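Penicillin-binding protein PbpB (Mycobacterium tuberculosis, PDB 6KGU) cross-links peptidoglycan made from lipid intermediates during mycobacterial cell-wall synthesis, and is bound by beta-lactam antibiotics such as aztreonam at its transpeptidase domain. Local coordinates at residues A[205-210]-A[235-241]; A[215-221]-A[514-520]; A[270-274]-A[393-397]; A[494-500]-A[528-534]. All coordinates share one frame; numbering follows the deposited sequence.

Contact 1: residues A[205-210]-A[235-241]; sequences VQQQVQ and AMANDNT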
loop_
_atom_site.group_PDB
_atom_site.type_symbol
_atom_site.label_atom_id
_atom_site.label_comp_id
_atom_site.label_asym_id
_atom_site.label_seq_id
_atom_site.Cartn_x
_atom_site.Cartn_y
_atom_site.Cartn_z
ATOM N N VAL A 205 11.352 7.656 -1.601
ATOM C CA VAL A 205 10.065 7.462 -0.933
ATOM C C VAL A 205 10.228 7.558 0.583
ATOM O O VAL A 205 9.430 8.207 1.261
ATOM C CB VAL A 205 9.447 6.122 -1.366
ATOM C CG1 VAL A 205 8.207 5.782 -0.501
ATOM C CG2 VAL A 205 9.076 6.189 -2.866
ATOM N N GLN A 206 11.291 6.956 1.132
ATOM C CA GLN A 206 11.470 6.956 2.586
ATOM C C GLN A 206 11.674 8.369 3.119
ATOM O O GLN A 206 11.117 8.735 4.159
ATOM C CB GLN A 206 12.647 6.048 2.972
ATOM C CG GLN A 206 12.789 5.802 4.484
ATOM C CD GLN A 206 13.730 4.645 4.816
ATOM O OE1 GLN A 206 13.924 3.723 4.010
ATOM N NE2 GLN A 206 14.344 4.704 6.000
ATOM N N GLN A 207 12.472 9.179 2.413
ATOM C CA GLN A 207 12.635 10.581 2.779
ATOM C C GLN A 207 11.325 11.345 2.665
ATOM O O GLN A 207 10.969 12.129 3.551
ATOM C CB GLN A 207 13.665 11.233 1.876
ATOM C CG GLN A 207 15.076 10.831 2.094
ATOM C CD GLN A 207 15.937 11.609 1.135
ATOM O OE1 GLN A 207 15.987 11.296 -0.068
ATOM N NE2 GLN A 207 16.547 12.683 1.629
ATOM N N GLN A 208 10.621 11.175 1.549
ATOM C CA GLN A 208 9.352 11.877 1.391
ATOM C C GLN A 208 8.361 11.470 2.474
ATOM O O GLN A 208 7.577 12.306 2.940
ATOM C CB GLN A 208 8.790 11.626 -0.011
ATOM C CG GLN A 208 9.566 12.403 -1.116
ATOM C CD GLN A 208 9.234 13.897 -1.111
ATOM O OE1 GLN A 208 8.120 14.296 -0.764
ATOM N NE2 GLN A 208 10.196 14.719 -1.496
ATOM N N VAL A 209 8.410 10.211 2.927
ATOM C CA VAL A 209 7.497 9.801 3.993
ATOM C C VAL A 209 7.844 10.522 5.293
ATOM O O VAL A 209 6.949 10.919 6.061
ATOM C CB VAL A 209 7.528 8.267 4.145
ATOM C CG1 VAL A 209 7.124 7.842 5.547
ATOM C CG2 VAL A 209 6.605 7.623 3.085
ATOM N N GLN A 210 9.146 10.687 5.568
ATOM C CA GLN A 210 9.573 11.385 6.780
ATOM C C GLN A 210 9.098 12.833 6.755
ATOM O O GLN A 210 8.536 13.334 7.733
ATOM C CB GLN A 210 11.101 11.329 6.931
ATOM C CG GLN A 210 11.606 11.958 8.259
ATOM C CD GLN A 210 10.985 11.273 9.487
ATOM O OE1 GLN A 210 11.260 10.107 9.755
ATOM N NE2 GLN A 210 10.134 11.995 10.217
ATOM N N ALA A 235 9.304 -0.166 -3.244
ATOM C CA ALA A 235 9.618 0.642 -2.071
ATOM C C ALA A 235 8.594 0.329 -0.991
ATOM O O ALA A 235 7.414 0.125 -1.289
ATOM C CB ALA A 235 9.608 2.150 -2.378
ATOM N N MET A 236 9.049 0.301 0.262
ATOM C CA MET A 236 8.148 0.119 1.398
ATOM C C MET A 236 8.783 0.900 2.540
ATOM O O MET A 236 9.892 0.567 2.972
ATOM C CB MET A 236 7.978 -1.368 1.742
ATOM C CG MET A 236 7.033 -1.675 2.895
ATOM S SD MET A 236 6.829 -3.458 3.220
ATOM C CE MET A 236 5.581 -3.868 1.992
ATOM N N ALA A 237 8.117 1.947 3.004
ATOM C CA ALA A 237 8.746 2.848 3.959
ATOM C C ALA A 237 7.759 3.337 5.006
ATOM O O ALA A 237 6.557 3.463 4.754
ATOM C CB ALA A 237 9.369 4.060 3.260
ATOM N N ASN A 238 8.296 3.622 6.189
ATOM C CA ASN A 238 7.575 4.335 7.226
ATOM C C ASN A 238 8.473 5.441 7.750
ATOM O O ASN A 238 9.678 5.459 7.486
ATOM C CB ASN A 238 7.140 3.400 8.359
ATOM C CG ASN A 238 8.209 2.403 8.705
ATOM O OD1 ASN A 238 8.172 1.251 8.252
ATOM N ND2 ASN A 238 9.195 2.841 9.498
ATOM N N ASP A 239 7.869 6.381 8.475
ATOM C CA ASP A 239 8.643 7.429 9.120
ATOM C C ASP A 239 9.374 6.859 10.334
ATOM O O ASP A 239 9.054 5.771 10.826
ATOM C CB ASP A 239 7.727 8.569 9.563
ATOM C CG ASP A 239 6.854 8.181 10.749
ATOM O OD1 ASP A 239 5.939 7.330 10.575
ATOM O OD2 ASP A 239 7.075 8.736 11.848
ATOM N N ASN A 240 10.366 7.612 10.818
ATOM C CA ASN A 240 10.981 7.344 12.122
ATOM C C ASN A 240 11.716 5.998 12.150
ATOM O O ASN A 240 11.763 5.334 13.191
ATOM C CB ASN A 240 9.925 7.395 13.236
ATOM C CG ASN A 240 10.530 7.565 14.625
ATOM O OD1 ASN A 240 11.602 8.155 14.775
ATOM N ND2 ASN A 240 9.842 7.045 15.648
ATOM N N THR A 241 12.276 5.583 11.005
ATOM C CA THR A 241 12.857 4.251 10.872
ATOM C C THR A 241 14.169 4.155 11.637
ATOM O O THR A 241 15.047 5.016 11.500
ATOM C CB THR A 241 13.110 3.916 9.404
ATOM O OG1 THR A 241 11.901 4.071 8.648
ATOM C CG2 THR A 241 13.606 2.483 9.270
HETATM O O HOH W 1 10.825 7.786 6.578
HETATM O O HOH W 2 12.883 6.943 8.117
HETATM O O HOH W 3 9.248 10.381 12.687
HETATM O O HOH W 4 11.946 10.449 12.966
#
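Q210 sends CG anti to its backbone N (chi1 -175°) and then bends at chi2, which brings OE1 down to the backbone of N240. N240 N donates to Q210 OE1 at 2.9 Å with an N-H...O angle of 162°, the donor tilted slightly from the carbonyl plane. The other end of the Q210 amide, NE2, reaches D239 OD2 through a water, and it also bonds N214. D239 OD1 accepts from V221 N. V209 also holds CG1 anti to its N. This methyl rests on the 238-239 peptide at the strand end, with V209 CG1 3.4 Å from D239 N. One turn before Q210, Q206 CA rests on A237 CB, at 3.6 Å. V205 CB meets A235 CB at 4.1 Å. A water ties the two backbones, donating to Q206 O (2.6 Å) and N238 O (2.7 Å). The Q206 side chain crosses that of T241 at about a right angle, but its polar partners are A134, Q202 and S132. Small alanines on the strand let the helix lie close; the axes of the two segments approach to 7.4 Å and cross at -27°. This is helix-on-sheet packing: helix 199-216 covers edge strand 233-238 of the antiparallel transpeptidase sheet, a fold shared with beta-lactamases.

Contact 2: residues A[215-221]-A[514-520]; sequences LSGAHNV and MLDNPAR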
loop_
_atom_site.group_PDB
_atom_site.type_symbol
_atom_site.label_atom_id
_atom_site.label_comp_id
_atom_site.label_asym_id
_atom_site.label_seq_id
_atom_site.Cartn_x
_atom_site.Cartn_y
_atom_site.Cartn_z
ATOM N N LEU A 215 5.544 17.392 8.160
ATOM C CA LEU A 215 4.722 18.506 7.680
ATOM C C LEU A 215 3.270 18.371 8.109
ATOM O O LEU A 215 2.631 19.369 8.474
ATOM C CB LEU A 215 4.797 18.604 6.159
ATOM C CG LEU A 215 6.091 19.174 5.578
ATOM C CD1 LEU A 215 6.047 19.148 4.063
ATOM C CD2 LEU A 215 6.304 20.590 6.059
ATOM N N SER A 216 2.711 17.157 8.024
ATOM C CA SER A 216 1.298 16.951 8.325
ATOM C C SER A 216 1.003 16.891 9.818
ATOM O O SER A 216 -0.170 16.989 10.202
ATOM C CB SER A 216 0.808 15.651 7.695
ATOM O OG SER A 216 1.404 14.557 8.374
ATOM N N GLY A 217 2.017 16.710 10.663
ATOM C CA GLY A 217 1.735 16.482 12.072
ATOM C C GLY A 217 1.159 15.120 12.395
ATOM O O GLY A 217 0.754 14.891 13.540
ATOM N N ALA A 218 1.112 14.203 11.420
ATOM C CA ALA A 218 0.607 12.856 11.666
ATOM C C ALA A 218 1.467 12.125 12.700
ATOM O O ALA A 218 2.664 12.390 12.848
ATOM C CB ALA A 218 0.575 12.058 10.352
ATOM N N HIS A 219 0.844 11.178 13.406
ATOM C CA HIS A 219 1.575 10.322 14.343
ATOM C C HIS A 219 2.518 9.376 13.622
ATOM O O HIS A 219 3.523 8.947 14.193
ATOM C CB HIS A 219 0.620 9.466 15.183
ATOM C CG HIS A 219 -0.164 10.222 16.205
ATOM N ND1 HIS A 219 -1.294 9.696 16.804
ATOM C CD2 HIS A 219 0.019 11.447 16.753
ATOM C CE1 HIS A 219 -1.779 10.574 17.663
ATOM N NE2 HIS A 219 -1.000 11.642 17.656
ATOM N N ASN A 220 2.172 8.968 12.406
ATOM C CA ASN A 220 3.081 8.153 11.612
ATOM C C ASN A 220 2.587 8.150 10.173
ATOM O O ASN A 220 1.439 8.498 9.900
ATOM C CB ASN A 220 3.214 6.728 12.168
ATOM C CG ASN A 220 1.898 6.123 12.542
ATOM O OD1 ASN A 220 1.477 6.154 13.711
ATOM N ND2 ASN A 220 1.222 5.562 11.550
ATOM N N VAL A 221 3.488 7.806 9.254
ATOM C CA VAL A 221 3.208 7.812 7.819
ATOM C C VAL A 221 3.872 6.573 7.237
ATOM O O VAL A 221 4.945 6.166 7.685
ATOM C CB VAL A 221 3.727 9.105 7.124
ATOM C CG1 VAL A 221 3.541 9.076 5.555
ATOM C CG2 VAL A 221 3.020 10.333 7.674
ATOM N N MET A 514 -0.598 5.972 3.769
ATOM C CA MET A 514 -1.488 6.178 4.899
ATOM C C MET A 514 -0.832 7.130 5.890
ATOM O O MET A 514 0.372 7.064 6.134
ATOM C CB MET A 514 -1.867 4.853 5.588
ATOM C CG MET A 514 -2.877 5.048 6.715
ATOM S SD MET A 514 -2.113 5.474 8.308
ATOM C CE MET A 514 -1.610 3.840 8.845
ATOM N N LEU A 515 -1.640 8.045 6.429
ATOM C CA LEU A 515 -1.236 9.004 7.457
ATOM C C LEU A 515 -2.100 8.798 8.689
ATOM O O LEU A 515 -3.330 8.801 8.589
ATOM C CB LEU A 515 -1.406 10.450 7.000
ATOM C CG LEU A 515 -0.381 10.967 5.991
ATOM C CD1 LEU A 515 -0.753 10.431 4.663
ATOM C CD2 LEU A 515 -0.364 12.490 5.953
ATOM N N ASP A 516 -1.464 8.661 9.849
ATOM C CA ASP A 516 -2.182 8.446 11.101
ATOM C C ASP A 516 -2.479 9.808 11.715
ATOM O O ASP A 516 -1.600 10.443 12.306
ATOM C CB ASP A 516 -1.377 7.563 12.047
ATOM C CG ASP A 516 -2.104 7.304 13.373
ATOM O OD1 ASP A 516 -3.150 7.939 13.637
ATOM O OD2 ASP A 516 -1.628 6.469 14.160
ATOM N N ASN A 517 -3.721 10.246 11.560
ATOM C CA ASN A 517 -4.245 11.470 12.159
ATOM C C ASN A 517 -3.405 12.731 11.932
ATOM O O ASN A 517 -2.955 13.360 12.896
ATOM C CB ASN A 517 -4.480 11.257 13.647
ATOM C CG ASN A 517 -5.310 12.375 14.254
ATOM O OD1 ASN A 517 -6.277 12.849 13.644
ATOM N ND2 ASN A 517 -4.931 12.814 15.432
ATOM N N PRO A 518 -3.213 13.152 10.686
ATOM C CA PRO A 518 -2.484 14.401 10.448
ATOM C C PRO A 518 -3.322 15.606 10.852
ATOM O O PRO A 518 -4.555 15.593 10.777
ATOM C CB PRO A 518 -2.231 14.386 8.935
ATOM C CG PRO A 518 -3.402 13.621 8.380
ATOM C CD PRO A 518 -3.756 12.581 9.437
ATOM N N ALA A 519 -2.630 16.651 11.309
ATOM C CA ALA A 519 -3.273 17.934 11.554
ATOM C C ALA A 519 -3.375 18.768 10.280
ATOM O O ALA A 519 -4.207 19.676 10.212
ATOM C CB ALA A 519 -2.503 18.711 12.636
ATOM N N ARG A 520 -2.560 18.461 9.269
ATOM C CA ARG A 520 -2.466 19.230 8.029
ATOM C C ARG A 520 -2.272 18.260 6.868
ATOM O O ARG A 520 -2.085 17.058 7.064
ATOM C CB ARG A 520 -1.305 20.245 8.081
ATOM C CG ARG A 520 -1.438 21.284 9.212
ATOM C CD ARG A 520 -0.151 22.096 9.399
ATOM N NE ARG A 520 0.926 21.276 9.932
ATOM C CZ ARG A 520 1.052 20.975 11.218
ATOM N NH1 ARG A 520 0.170 21.430 12.092
ATOM N NH2 ARG A 520 2.048 20.211 11.623
#
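The guanidinium of R520 has S216 O over one face, offset toward the rim, and L215 O at its edge near the plane. R520 NE donates to L215 O at 2.9 Å, nearly in line with the carbonyl. R520 NH2 adds a weak bond to the same oxygen. The bend of the arginine at chi3 (-69°) turns the group back to this helix end. The H219 ring and the D516 carboxylate stand at 71° to each other, with H219 ND1 4.1 Å from D516 OD1.

Backbone bonds do most of the rest. S216 O takes R520 N at 3.0 Å and, weakly, A519 N. D516 O accepts from H219 N at 2.8 Å, and D516 N donates to N220 O at 2.9 Å. S216 OG accepts from A218 N in an ST turn and also bonds A212 O. A218 CB packs on P518 CB, and V221 lies beside L515, with V221 CG2 3.8 Å from L515 CG. These two form a non-hydrogen-bonded antiparallel pair.

The contact joins the end of helix 199-216 and the start of strand 220-227 to the end of strand 509-516. The last carbonyls of the helix, L215 O and S216 O, thus find donors in the loop 517-520. A cationic group at the C-terminal helix end would probably be favoured by the helix dipole.

Contact 3: residues A[270-274]-A[393-397]; sequences VNKIV and MTGMY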
loop_
_atom_site.group_PDB
_atom_site.type_symbol
_atom_site.label_atom_id
_atom_site.label_comp_id
_atom_site.label_asym_id
_atom_site.label_seq_id
_atom_site.Cartn_x
_atom_site.Cartn_y
_atom_site.Cartn_z
ATOM N N VAL A 270 -10.996 4.522 0.410
ATOM C CA VAL A 270 -10.147 3.849 -0.570
ATOM C C VAL A 270 -10.718 2.488 -0.907
ATOM O O VAL A 270 -10.449 1.953 -1.986
ATOM C CB VAL A 270 -8.675 3.703 -0.131
ATOM C CG1 VAL A 270 -7.973 5.037 -0.224
ATOM C CG2 VAL A 270 -8.558 3.063 1.275
ATOM N N ASN A 271 -11.543 1.929 -0.022
ATOM C CA ASN A 271 -12.188 0.661 -0.320
ATOM C C ASN A 271 -13.213 0.758 -1.445
ATOM O O ASN A 271 -13.676 -0.286 -1.920
ATOM C CB ASN A 271 -12.862 0.094 0.938
ATOM C CG ASN A 271 -13.000 -1.407 0.867
ATOM O OD1 ASN A 271 -12.034 -2.096 0.555
ATOM N ND2 ASN A 271 -14.203 -1.923 1.105
ATOM N N LYS A 272 -13.588 1.968 -1.874
ATOM C CA LYS A 272 -14.637 2.092 -2.873
ATOM C C LYS A 272 -14.226 1.505 -4.214
ATOM O O LYS A 272 -15.091 1.241 -5.054
ATOM C CB LYS A 272 -15.057 3.558 -3.026
ATOM C CG LYS A 272 -15.823 4.088 -1.788
ATOM C CD LYS A 272 -16.317 5.517 -1.982
ATOM C CE LYS A 272 -16.932 6.088 -0.705
ATOM N NZ LYS A 272 -17.379 7.517 -0.896
ATOM N N ILE A 273 -12.931 1.258 -4.420
ATOM C CA ILE A 273 -12.499 0.534 -5.614
ATOM C C ILE A 273 -13.260 -0.782 -5.773
ATOM O O ILE A 273 -13.550 -1.208 -6.900
ATOM C CB ILE A 273 -10.974 0.311 -5.575
ATOM C CG1 ILE A 273 -10.488 -0.230 -6.920
ATOM C CG2 ILE A 273 -10.580 -0.635 -4.415
ATOM C CD1 ILE A 273 -8.989 -0.444 -6.977
ATOM N N VAL A 274 -13.637 -1.428 -4.663
ATOM C CA VAL A 274 -14.329 -2.711 -4.778
ATOM C C VAL A 274 -15.726 -2.517 -5.359
ATOM O O VAL A 274 -16.113 -3.212 -6.307
ATOM C CB VAL A 274 -14.367 -3.442 -3.426
ATOM C CG1 VAL A 274 -15.081 -4.764 -3.565
ATOM C CG2 VAL A 274 -12.920 -3.682 -2.913
ATOM N N MET A 393 -4.077 -2.883 0.732
ATOM C CA MET A 393 -4.732 -1.771 0.043
ATOM C C MET A 393 -4.063 -1.501 -1.293
ATOM O O MET A 393 -4.725 -1.439 -2.337
ATOM C CB MET A 393 -4.689 -0.521 0.933
ATOM C CG MET A 393 -5.381 0.707 0.355
ATOM S SD MET A 393 -5.059 2.183 1.364
ATOM C CE MET A 393 -3.711 2.935 0.447
ATOM N N THR A 394 -2.736 -1.355 -1.276
ATOM C CA THR A 394 -1.987 -1.134 -2.505
ATOM C C THR A 394 -2.144 -2.304 -3.474
ATOM O O THR A 394 -2.193 -2.108 -4.692
ATOM C CB THR A 394 -0.516 -0.893 -2.159
ATOM O OG1 THR A 394 -0.441 0.125 -1.153
ATOM C CG2 THR A 394 0.255 -0.431 -3.365
ATOM N N GLY A 395 -2.226 -3.529 -2.951
ATOM C CA GLY A 395 -2.377 -4.685 -3.821
ATOM C C GLY A 395 -3.707 -4.697 -4.553
ATOM O O GLY A 395 -3.789 -5.179 -5.691
ATOM N N MET A 396 -4.755 -4.144 -3.931
ATOM C CA MET A 396 -6.049 -3.997 -4.599
ATOM C C MET A 396 -5.922 -3.165 -5.859
ATOM O O MET A 396 -6.479 -3.511 -6.907
ATOM C CB MET A 396 -7.065 -3.337 -3.665
ATOM C CG MET A 396 -7.638 -4.240 -2.606
ATOM S SD MET A 396 -9.324 -3.764 -2.202
ATOM C CE MET A 396 -9.099 -2.213 -1.331
ATOM N N TYR A 397 -5.234 -2.027 -5.757
ATOM C CA TYR A 397 -5.106 -1.141 -6.907
ATOM C C TYR A 397 -4.158 -1.733 -7.943
ATOM O O TYR A 397 -4.284 -1.443 -9.139
ATOM C CB TYR A 397 -4.664 0.253 -6.435
ATOM C CG TYR A 397 -5.823 1.004 -5.810
ATOM C CD1 TYR A 397 -6.358 0.599 -4.589
ATOM C CD2 TYR A 397 -6.416 2.092 -6.459
ATOM C CE1 TYR A 397 -7.451 1.267 -4.010
ATOM C CE2 TYR A 397 -7.507 2.756 -5.899
ATOM C CZ TYR A 397 -8.018 2.334 -4.674
ATOM O OH TYR A 397 -9.089 2.986 -4.097
#
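Y397 meets I273 and V270 where the helix bearing the SxxK-type sequence packs on helix 390-401, beside the sheet of the transpeptidase fold. It follows S269, the probable nucleophile. The I273 CD1 methyl stands over the centre of the Y397 ring, 3.4 Å from the centroid and only 2° off the ring normal, a CH-pi contact. The I273 chain is extended, with CG1 anti to the backbone N (chi1 -170°), and this carries CD1 over the ring. The hydroxyl is held too. Y397 OH donates to V270 O at 2.7 Å, in the carbonyl plane and on a lone pair.

Two methionines fill in beside the tyrosine. V270 CG2 touches M393 SD at 3.6 Å, the two side chains crossing at about a right angle. M396 bends at chi2 and chi3 and slides past I273, with M396 CE 3.8 Å from I273 CG2. M396 SD meets V274 CG2 at 3.7 Å.

Farther out, strand 493-502 backs V270, M393 and Y397 through T497 and A499, while Y341 touches N271 and V274. K272, which takes no part in the packing, bonds S324 and N326 through NZ. S269 and K272 fit the SxxK motif of penicillin-binding enzymes, and the packed side chains of V270, I273 and V274 flank K272 in the chain. N271 ND2 bonds L380 O. N271 OD1, by contrast, is buried with no polar partner in the model, and lies 3.5 Å from M396 CE.

Contact 4: residues A[494-500]-A[528-534]; sequences YWITFAG and HSAAPLF. With CO (cobalt (II) ion), chain D.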
loop_
_atom_site.group_PDB
_atom_site.type_symbol
_atom_site.label_atom_id
_atom_site.label_comp_id
_atom_site.label_asym_id
_atom_site.label_seq_id
_atom_site.Cartn_x
_atom_site.Cartn_y
_atom_site.Cartn_z
ATOM N N TYR A 494 -8.463 10.780 12.372
ATOM C CA TYR A 494 -8.631 10.088 11.093
ATOM C C TYR A 494 -7.428 9.246 10.698
ATOM O O TYR A 494 -6.284 9.555 11.040
ATOM C CB TYR A 494 -8.875 11.061 9.952
ATOM C CG TYR A 494 -9.903 12.100 10.257
ATOM C CD1 TYR A 494 -9.626 13.443 10.075
ATOM C CD2 TYR A 494 -11.155 11.739 10.725
ATOM C CE1 TYR A 494 -10.572 14.406 10.357
ATOM C CE2 TYR A 494 -12.101 12.681 11.009
ATOM C CZ TYR A 494 -11.805 14.014 10.825
ATOM O OH TYR A 494 -12.758 14.956 11.112
ATOM N N TRP A 495 -7.708 8.168 9.962
ATOM C CA TRP A 495 -6.736 7.573 9.059
ATOM C C TRP A 495 -6.954 8.189 7.688
ATOM O O TRP A 495 -8.049 8.072 7.128
ATOM C CB TRP A 495 -6.885 6.062 8.936
ATOM C CG TRP A 495 -6.303 5.290 10.024
ATOM C CD1 TRP A 495 -4.993 5.291 10.451
ATOM C CD2 TRP A 495 -6.996 4.359 10.843
ATOM N NE1 TRP A 495 -4.841 4.424 11.507
ATOM C CE2 TRP A 495 -6.055 3.833 11.766
ATOM C CE3 TRP A 495 -8.327 3.917 10.894
ATOM C CZ2 TRP A 495 -6.405 2.888 12.725
ATOM C CZ3 TRP A 495 -8.671 2.972 11.847
ATOM C CH2 TRP A 495 -7.713 2.469 12.753
ATOM N N ILE A 496 -5.911 8.815 7.151
ATOM C CA ILE A 496 -5.907 9.368 5.801
ATOM C C ILE A 496 -5.170 8.393 4.891
ATOM O O ILE A 496 -4.052 7.971 5.206
ATOM C CB ILE A 496 -5.231 10.749 5.781
ATOM C CG1 ILE A 496 -5.907 11.677 6.799
ATOM C CG2 ILE A 496 -5.158 11.318 4.353
ATOM C CD1 ILE A 496 -7.377 11.736 6.724
ATOM N N THR A 497 -5.778 8.061 3.755
ATOM C CA THR A 497 -5.190 7.162 2.773
ATOM C C THR A 497 -5.248 7.789 1.392
ATOM O O THR A 497 -6.097 8.638 1.110
ATOM C CB THR A 497 -5.920 5.816 2.721
ATOM O OG1 THR A 497 -7.332 6.037 2.609
ATOM C CG2 THR A 497 -5.623 5.002 3.985
ATOM N N PHE A 498 -4.309 7.382 0.544
ATOM C CA PHE A 498 -4.401 7.606 -0.889
ATOM C C PHE A 498 -3.820 6.379 -1.567
ATOM O O PHE A 498 -2.796 5.849 -1.126
ATOM C CB PHE A 498 -3.648 8.877 -1.373
ATOM C CG PHE A 498 -4.015 9.298 -2.800
ATOM C CD1 PHE A 498 -3.403 8.712 -3.899
ATOM C CD2 PHE A 498 -5.002 10.249 -3.028
ATOM C CE1 PHE A 498 -3.749 9.081 -5.196
ATOM C CE2 PHE A 498 -5.365 10.609 -4.326
ATOM C CZ PHE A 498 -4.735 10.022 -5.410
ATOM N N ALA A 499 -4.480 5.917 -2.620
ATOM C CA ALA A 499 -3.921 4.858 -3.450
ATOM C C ALA A 499 -4.114 5.289 -4.889
ATOM O O ALA A 499 -5.198 5.750 -5.248
ATOM C CB ALA A 499 -4.595 3.506 -3.196
ATOM N N GLY A 500 -3.065 5.176 -5.698
ATOM C CA GLY A 500 -3.197 5.606 -7.074
ATOM C C GLY A 500 -2.318 4.796 -8.001
ATOM O O GLY A 500 -1.521 3.955 -7.577
ATOM N N HIS A 528 -6.242 17.575 5.400
ATOM C CA HIS A 528 -5.902 16.268 5.961
ATOM C C HIS A 528 -5.639 15.270 4.842
ATOM O O HIS A 528 -6.038 14.106 4.929
ATOM C CB HIS A 528 -7.023 15.721 6.857
ATOM C CG HIS A 528 -7.483 16.660 7.928
ATOM N ND1 HIS A 528 -6.744 16.918 9.067
ATOM C CD2 HIS A 528 -8.617 17.391 8.042
ATOM C CE1 HIS A 528 -7.401 17.775 9.830
ATOM N NE2 HIS A 528 -8.539 18.078 9.231
ATOM N N SER A 529 -5.020 15.712 3.762
ATOM C CA SER A 529 -4.951 14.913 2.551
ATOM C C SER A 529 -3.552 14.346 2.369
ATOM O O SER A 529 -2.559 14.977 2.741
ATOM C CB SER A 529 -5.355 15.741 1.327
ATOM O OG SER A 529 -5.207 14.971 0.145
ATOM N N ALA A 530 -3.496 13.129 1.828
ATOM C CA ALA A 530 -2.271 12.506 1.370
ATOM C C ALA A 530 -2.029 12.735 -0.110
ATOM O O ALA A 530 -0.998 12.296 -0.629
ATOM C CB ALA A 530 -2.298 11.001 1.648
ATOM N N ALA A 531 -2.967 13.379 -0.803
ATOM C CA ALA A 531 -2.802 13.623 -2.233
ATOM C C ALA A 531 -1.476 14.302 -2.592
ATOM O O ALA A 531 -0.848 13.862 -3.565
ATOM C CB ALA A 531 -4.014 14.418 -2.752
ATOM N N PRO A 532 -0.967 15.299 -1.856
ATOM C CA PRO A 532 0.330 15.889 -2.250
ATOM C C PRO A 532 1.483 14.920 -2.198
ATOM O O PRO A 532 2.415 15.053 -3.001
ATOM C CB PRO A 532 0.520 17.040 -1.252
ATOM C CG PRO A 532 -0.871 17.378 -0.800
ATOM C CD PRO A 532 -1.584 16.057 -0.752
ATOM N N LEU A 533 1.462 13.937 -1.286
ATOM C CA LEU A 533 2.562 12.981 -1.243
ATOM C C LEU A 533 2.521 12.053 -2.452
ATOM O O LEU A 533 3.569 11.689 -3.008
ATOM C CB LEU A 533 2.522 12.196 0.066
ATOM C CG LEU A 533 3.582 11.123 0.281
ATOM C CD1 LEU A 533 4.992 11.670 0.034
ATOM C CD2 LEU A 533 3.457 10.591 1.707
ATOM N N PHE A 534 1.323 11.671 -2.883
ATOM C CA PHE A 534 1.220 10.904 -4.119
ATOM C C PHE A 534 1.721 11.725 -5.302
ATOM O O PHE A 534 2.426 11.206 -6.170
ATOM C CB PHE A 534 -0.227 10.456 -4.347
ATOM C CG PHE A 534 -0.448 9.800 -5.698
ATOM C CD1 PHE A 534 -0.772 10.569 -6.816
ATOM C CD2 PHE A 534 -0.333 8.410 -5.842
ATOM C CE1 PHE A 534 -0.967 9.967 -8.068
ATOM C CE2 PHE A 534 -0.540 7.792 -7.082
ATOM C CZ PHE A 534 -0.853 8.584 -8.199
HETATM CO CO CO D . -9.138 20.088 10.061
HETATM O O HOH W 5 -5.819 11.548 0.848
HETATM O O HOH W 6 -7.908 21.927 8.881
#
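Strand 493-502 of the transpeptidase sheet packs here on the loop that starts helix 531-544. At one end Y494, a residue of the aztreonam pocket, turns its ring edge to the face of H528. The planes stand at 76° and the centroids are 5.6 Å apart. H528 NE2 binds a cobalt ion at 2.3 Å, and a water is a second ligand. H528 ND1 is hydrogen-bonded to P518 O, so both nitrogens are held and the rotation of the ring is set.

I496 presses on the turn, its CG2 3.0 Å from H528 O, a tight fit. I496 CG2 also lies 3.9 Å from A530 CB. The C-terminal helix packing on this sheet is a feature of the penicillin-binding protein and beta-lactamase fold. S529 caps the helix start, its OG accepting from A531 N at 2.9 Å. A water bridges T497 O and A530 N.

At the far end F498 places CG anti to its backbone N (chi1 -166°), which puts CE1 over one face of the F534 ring, 3.4 Å from F534 CG. The two ring planes meet obliquely at 42°. Beyond them G500, which has no side chain, lets F534 come close: F534 CE2 lies 3.4 Å from G500 CA.

Contacts 1, 2 and 4 all reach the same antiparallel sheet. Contacts 1 and 2 share helix 199-216, and D239 of contact 1 probably bonds V221 N of contact 2. Contacts 2 and 4 lie on neighbouring strands, where L515 N probably bonds I496 O. Contact 3 touches contact 4 from the opposite face of strand 493-502, near S269, the probable active-site serine. Contacts 1, 3 and 4 are buried, while contact 2 is partly open. The chemistry follows. Contact 2 is mainly backbone hydrogen bonds with an arginine. Contact 1 mixes alanine packing with waters and glutamines. Contact 3 is apolar around one phenol bond, and contact 4 is aromatic, with a metal-bound histidine at one end.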